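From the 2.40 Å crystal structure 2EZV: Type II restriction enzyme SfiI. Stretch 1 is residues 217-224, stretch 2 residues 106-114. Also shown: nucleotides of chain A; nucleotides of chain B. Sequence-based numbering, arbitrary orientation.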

# COMPACT_ATOMS: atom_id res chain seq x y z
N ALA D 217 22.81 7.53 32.00
CA ALA D 217 23.15 8.83 31.40
C ALA D 217 22.50 9.09 30.04
O ALA D 217 22.71 8.36 29.06
CB ALA D 217 24.67 8.98 31.28
N ARG D 218 21.73 10.17 29.99
CA ARG D 218 21.03 10.57 28.78
C ARG D 218 21.37 12.02 28.45
O ARG D 218 22.28 12.60 29.05
CB ARG D 218 19.53 10.46 28.98
CG ARG D 218 19.07 9.14 29.55
CD ARG D 218 17.57 9.16 29.69
NE ARG D 218 17.11 8.65 30.98
CZ ARG D 218 15.86 8.75 31.41
NH1 ARG D 218 14.95 9.34 30.64
NH2 ARG D 218 15.52 8.26 32.59
N ILE D 219 20.62 12.60 27.52
CA ILE D 219 20.85 13.99 27.13
C ILE D 219 19.52 14.66 26.82
O ILE D 219 18.53 14.00 26.51
CB ILE D 219 21.78 14.07 25.90
CG1 ILE D 219 22.23 15.52 25.68
CG2 ILE D 219 21.04 13.59 24.67
CD1 ILE D 219 23.40 15.64 24.73
N ARG D 220 19.50 15.99 26.90
CA ARG D 220 18.30 16.76 26.61
C ARG D 220 18.54 17.71 25.44
O ARG D 220 19.67 18.10 25.16
CB ARG D 220 17.89 17.58 27.83
CG ARG D 220 16.81 16.97 28.70
CD ARG D 220 16.16 18.06 29.57
NE ARG D 220 15.04 17.57 30.37
CZ ARG D 220 15.15 16.97 31.55
NH1 ARG D 220 16.35 16.76 32.09
NH2 ARG D 220 14.06 16.56 32.19
N VAL D 221 17.45 18.08 24.77
CA VAL D 221 17.48 19.02 23.65
C VAL D 221 16.45 20.08 24.00
O VAL D 221 15.29 19.75 24.27
CB VAL D 221 17.06 18.36 22.32
CG1 VAL D 221 16.96 19.42 21.24
CG2 VAL D 221 18.05 17.28 21.93
N TYR D 222 16.85 21.34 24.01
CA TYR D 222 15.91 22.38 24.35
C TYR D 222 15.30 23.09 23.15
O TYR D 222 16.01 23.61 22.29
CB TYR D 222 16.55 23.39 25.32
CG TYR D 222 16.66 22.83 26.72
CD1 TYR D 222 17.60 21.85 27.03
CD2 TYR D 222 15.76 23.21 27.72
CE1 TYR D 222 17.64 21.27 28.29
CE2 TYR D 222 15.79 22.63 28.99
CZ TYR D 222 16.74 21.66 29.27
OH TYR D 222 16.77 21.06 30.51
N PHE D 223 13.98 23.10 23.12
CA PHE D 223 13.23 23.71 22.03
C PHE D 223 13.73 25.10 21.66
O PHE D 223 14.20 25.31 20.54
CB PHE D 223 11.74 23.77 22.39
CG PHE D 223 11.09 22.40 22.53
CD1 PHE D 223 9.71 22.29 22.73
CD2 PHE D 223 11.85 21.24 22.46
CE1 PHE D 223 9.11 21.04 22.86
CE2 PHE D 223 11.25 19.99 22.60
CZ PHE D 223 9.88 19.89 22.80
N ASP D 224 13.64 26.04 22.60
CA ASP D 224 14.06 27.41 22.35
C ASP D 224 15.48 27.54 21.78
O ASP D 224 15.73 28.38 20.92
CB ASP D 224 13.93 28.25 23.64
CG ASP D 224 15.14 28.12 24.55
OD1 ASP D 224 15.56 26.98 24.86
OD2 ASP D 224 15.66 29.18 24.98
P DG A 14 7.82 8.94 26.89
OP1 DG A 14 6.66 8.92 25.95
OP2 DG A 14 9.16 9.34 26.39
O5' DG A 14 7.45 9.91 28.09
C5' DG A 14 8.23 9.88 29.26
C4' DG A 14 7.36 10.03 30.48
O4' DG A 14 8.04 9.36 31.56
C3' DG A 14 7.18 11.47 30.93
O3' DG A 14 5.99 11.57 31.71
C2' DG A 14 8.40 11.69 31.81
C1' DG A 14 8.57 10.32 32.46
N9 DG A 14 9.96 9.95 32.72
C8 DG A 14 10.97 9.75 31.81
N7 DG A 14 12.11 9.45 32.38
C5 DG A 14 11.82 9.45 33.74
C6 DG A 14 12.66 9.20 34.85
O6 DG A 14 13.86 8.92 34.86
N1 DG A 14 11.96 9.31 36.05
C2 DG A 14 10.62 9.62 36.16
N2 DG A 14 10.11 9.68 37.40
N3 DG A 14 9.83 9.85 35.13
C4 DG A 14 10.50 9.75 33.96
P DG B 6 22.66 18.19 37.79
OP1 DG B 6 23.80 18.65 38.61
OP2 DG B 6 22.92 17.52 36.48
O5' DG B 6 21.78 17.22 38.71
C5' DG B 6 20.38 17.42 38.83
C4' DG B 6 19.69 16.25 39.50
O4' DG B 6 18.31 16.28 39.06
C3' DG B 6 20.21 14.88 39.07
O3' DG B 6 19.68 13.90 39.99
C2' DG B 6 19.42 14.62 37.80
C1' DG B 6 18.07 15.18 38.21
N9 DG B 6 17.13 15.57 37.16
C8 DG B 6 17.39 15.75 35.82
N7 DG B 6 16.31 16.02 35.13
C5 DG B 6 15.29 16.03 36.08
C6 DG B 6 13.90 16.26 35.93
O6 DG B 6 13.26 16.51 34.90
N1 DG B 6 13.24 16.19 37.16
C2 DG B 6 13.84 15.92 38.36
N2 DG B 6 13.04 15.89 39.44
N3 DG B 6 15.13 15.70 38.51
C4 DG B 6 15.79 15.77 37.33
O5' DA B 4 17.99 25.95 30.02
C5' DA B 4 17.35 25.46 31.21
C4' DA B 4 18.31 25.08 32.32
O4' DA B 4 17.56 24.97 33.55
C3' DA B 4 18.99 23.72 32.14
O3' DA B 4 20.26 23.71 32.82
C2' DA B 4 18.00 22.78 32.79
C1' DA B 4 17.45 23.61 33.94
N9 DA B 4 16.05 23.37 34.27
C8 DA B 4 14.97 23.40 33.42
N7 DA B 4 13.82 23.18 34.02
C5 DA B 4 14.18 22.98 35.35
C6 DA B 4 13.42 22.70 36.50
N6 DA B 4 12.09 22.58 36.50
N1 DA B 4 14.08 22.55 37.67
C2 DA B 4 15.41 22.68 37.67
N3 DA B 4 16.24 22.94 36.66
C4 DA B 4 15.55 23.08 35.51
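Stretch 2 (106-114) EKNRDTLQR

The most unusual feature of this contact is the crowding at Val-221 O, which takes a hydrogen bond from Asp-110 N at 2.9 Å and, at the same distance, a CA-H...O contact from Arg-109 CA. Here the two backbones close in, with the CA atoms of Arg-109 and Tyr-222 only 4.0 Å apart, and Arg-109 adopts a positive phi (64°, psi 156°) before stretch 2 enters its strand.

From Asp-110 to Leu-112 the backbone is extended and runs antiparallel to residues 219-221, the two strand directions making an angle of 144° and their axes approaching to 4.8 Å. Asp-110 pairs with Val-221 and Leu-112 with Ile-219, each through two hydrogen bonds: besides the bond to Val-221 O, Val-221 N reaches Asp-110 O (3.0 Å), Leu-112 N reaches Ile-219 O (2.9 Å), and Ile-219 N reaches Leu-112 O (3.2 Å). Between them, Thr-111 faces Arg-220 as a non-hydrogen-bonded pair, its CA 4.7 Å from Arg-220 CA.

The alternation sorts the side chains. Leu-112 and Asp-110 share a face with Ile-219 and Val-221, where Leu-112 CB packs 3.8 Å from Ile-219 CG2. Thr-111 lies on the other face with Arg-220, whose guanidinium hydrogen-bonds the guanine of DG6 in chain B; Thr-111 OG1 sits over one face of the guanidinium and binds a water at 2.6 Å, which also accepts a weak bond from Arg-220 NE (2.9 Å).

Before the strand, stretch 2 passes over two aromatic rings. Asn-108 CA stands 3.7 Å from the centroid of the Phe-223 ring, and Arg-109 N approaches Phe-223 CD2 to 3.2 Å over the same face. Arg-109 CB covers Tyr-222, 3.9 Å from its ring centroid, while DA4 of chain B occupies the opposite face. Beyond the paired residues, Gln-113 directs its amide back, NE2 lying 3.4 Å from Arg-218 CD.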

# COMPACT_ATOMS: atom_id res chain seq x y z
N GLU D 106 5.47 18.54 29.60
CA GLU D 106 6.29 19.75 29.43
C GLU D 106 6.33 20.14 27.94
O GLU D 106 6.51 19.28 27.08
CB GLU D 106 7.71 19.51 29.95
CG GLU D 106 7.79 19.17 31.43
CD GLU D 106 9.22 19.05 31.94
OE1 GLU D 106 9.97 20.06 31.89
OE2 GLU D 106 9.61 17.95 32.40
N LYS D 107 6.16 21.43 27.66
CA LYS D 107 6.14 21.96 26.30
C LYS D 107 7.48 22.52 25.84
O LYS D 107 7.54 23.37 24.94
CB LYS D 107 5.05 23.03 26.17
N ASN D 108 8.56 22.05 26.44
CA ASN D 108 9.90 22.50 26.10
C ASN D 108 10.84 21.34 26.38
O ASN D 108 10.55 20.52 27.25
CB ASN D 108 10.30 23.68 26.98
CG ASN D 108 10.55 23.27 28.42
OD1 ASN D 108 9.75 22.55 29.03
ND2 ASN D 108 11.67 23.71 28.98
N ARG D 109 11.95 21.25 25.66
CA ARG D 109 12.91 20.18 25.88
C ARG D 109 12.37 18.78 25.59
O ARG D 109 11.17 18.53 25.63
CB ARG D 109 13.42 20.24 27.33
N ASP D 110 13.29 17.87 25.30
CA ASP D 110 12.95 16.48 25.01
C ASP D 110 14.12 15.64 25.50
O ASP D 110 15.27 16.08 25.44
CB ASP D 110 12.75 16.30 23.51
CG ASP D 110 11.42 15.69 23.16
OD1 ASP D 110 10.93 15.94 22.04
OD2 ASP D 110 10.86 14.94 24.00
N THR D 111 13.83 14.44 25.98
CA THR D 111 14.89 13.56 26.47
C THR D 111 15.28 12.56 25.40
O THR D 111 14.43 12.05 24.66
CB THR D 111 14.45 12.80 27.72
OG1 THR D 111 14.11 13.73 28.75
CG2 THR D 111 15.57 11.90 28.23
N LEU D 112 16.57 12.27 25.31
CA LEU D 112 17.07 11.33 24.31
C LEU D 112 17.99 10.28 24.90
O LEU D 112 18.78 10.57 25.80
CB LEU D 112 17.86 12.06 23.23
CG LEU D 112 17.22 12.47 21.90
CD1 LEU D 112 16.13 13.48 22.14
CD2 LEU D 112 18.30 13.07 21.00
N GLN D 113 17.87 9.06 24.39
CA GLN D 113 18.75 7.97 24.80
C GLN D 113 19.93 8.18 23.86
O GLN D 113 19.77 8.83 22.83
CB GLN D 113 18.12 6.61 24.52
CG GLN D 113 16.87 6.30 25.31
CD GLN D 113 17.10 6.39 26.80
OE1 GLN D 113 18.14 5.97 27.31
NE2 GLN D 113 16.12 6.92 27.52
N ARG D 114 21.09 7.64 24.18
CA ARG D 114 22.26 7.81 23.31
C ARG D 114 22.00 7.15 21.97
O ARG D 114 22.59 7.52 20.95
CB ARG D 114 23.51 7.21 23.96
CG ARG D 114 24.81 7.70 23.35
CD ARG D 114 26.02 7.10 24.06
NE ARG D 114 26.28 5.73 23.64
CZ ARG D 114 26.86 5.40 22.49
NH1 ARG D 114 27.24 6.34 21.63
NH2 ARG D 114 27.07 4.12 22.18
O HOH W 1 12.98 16.09 28.88
O HOH W 2 20.86 7.16 27.23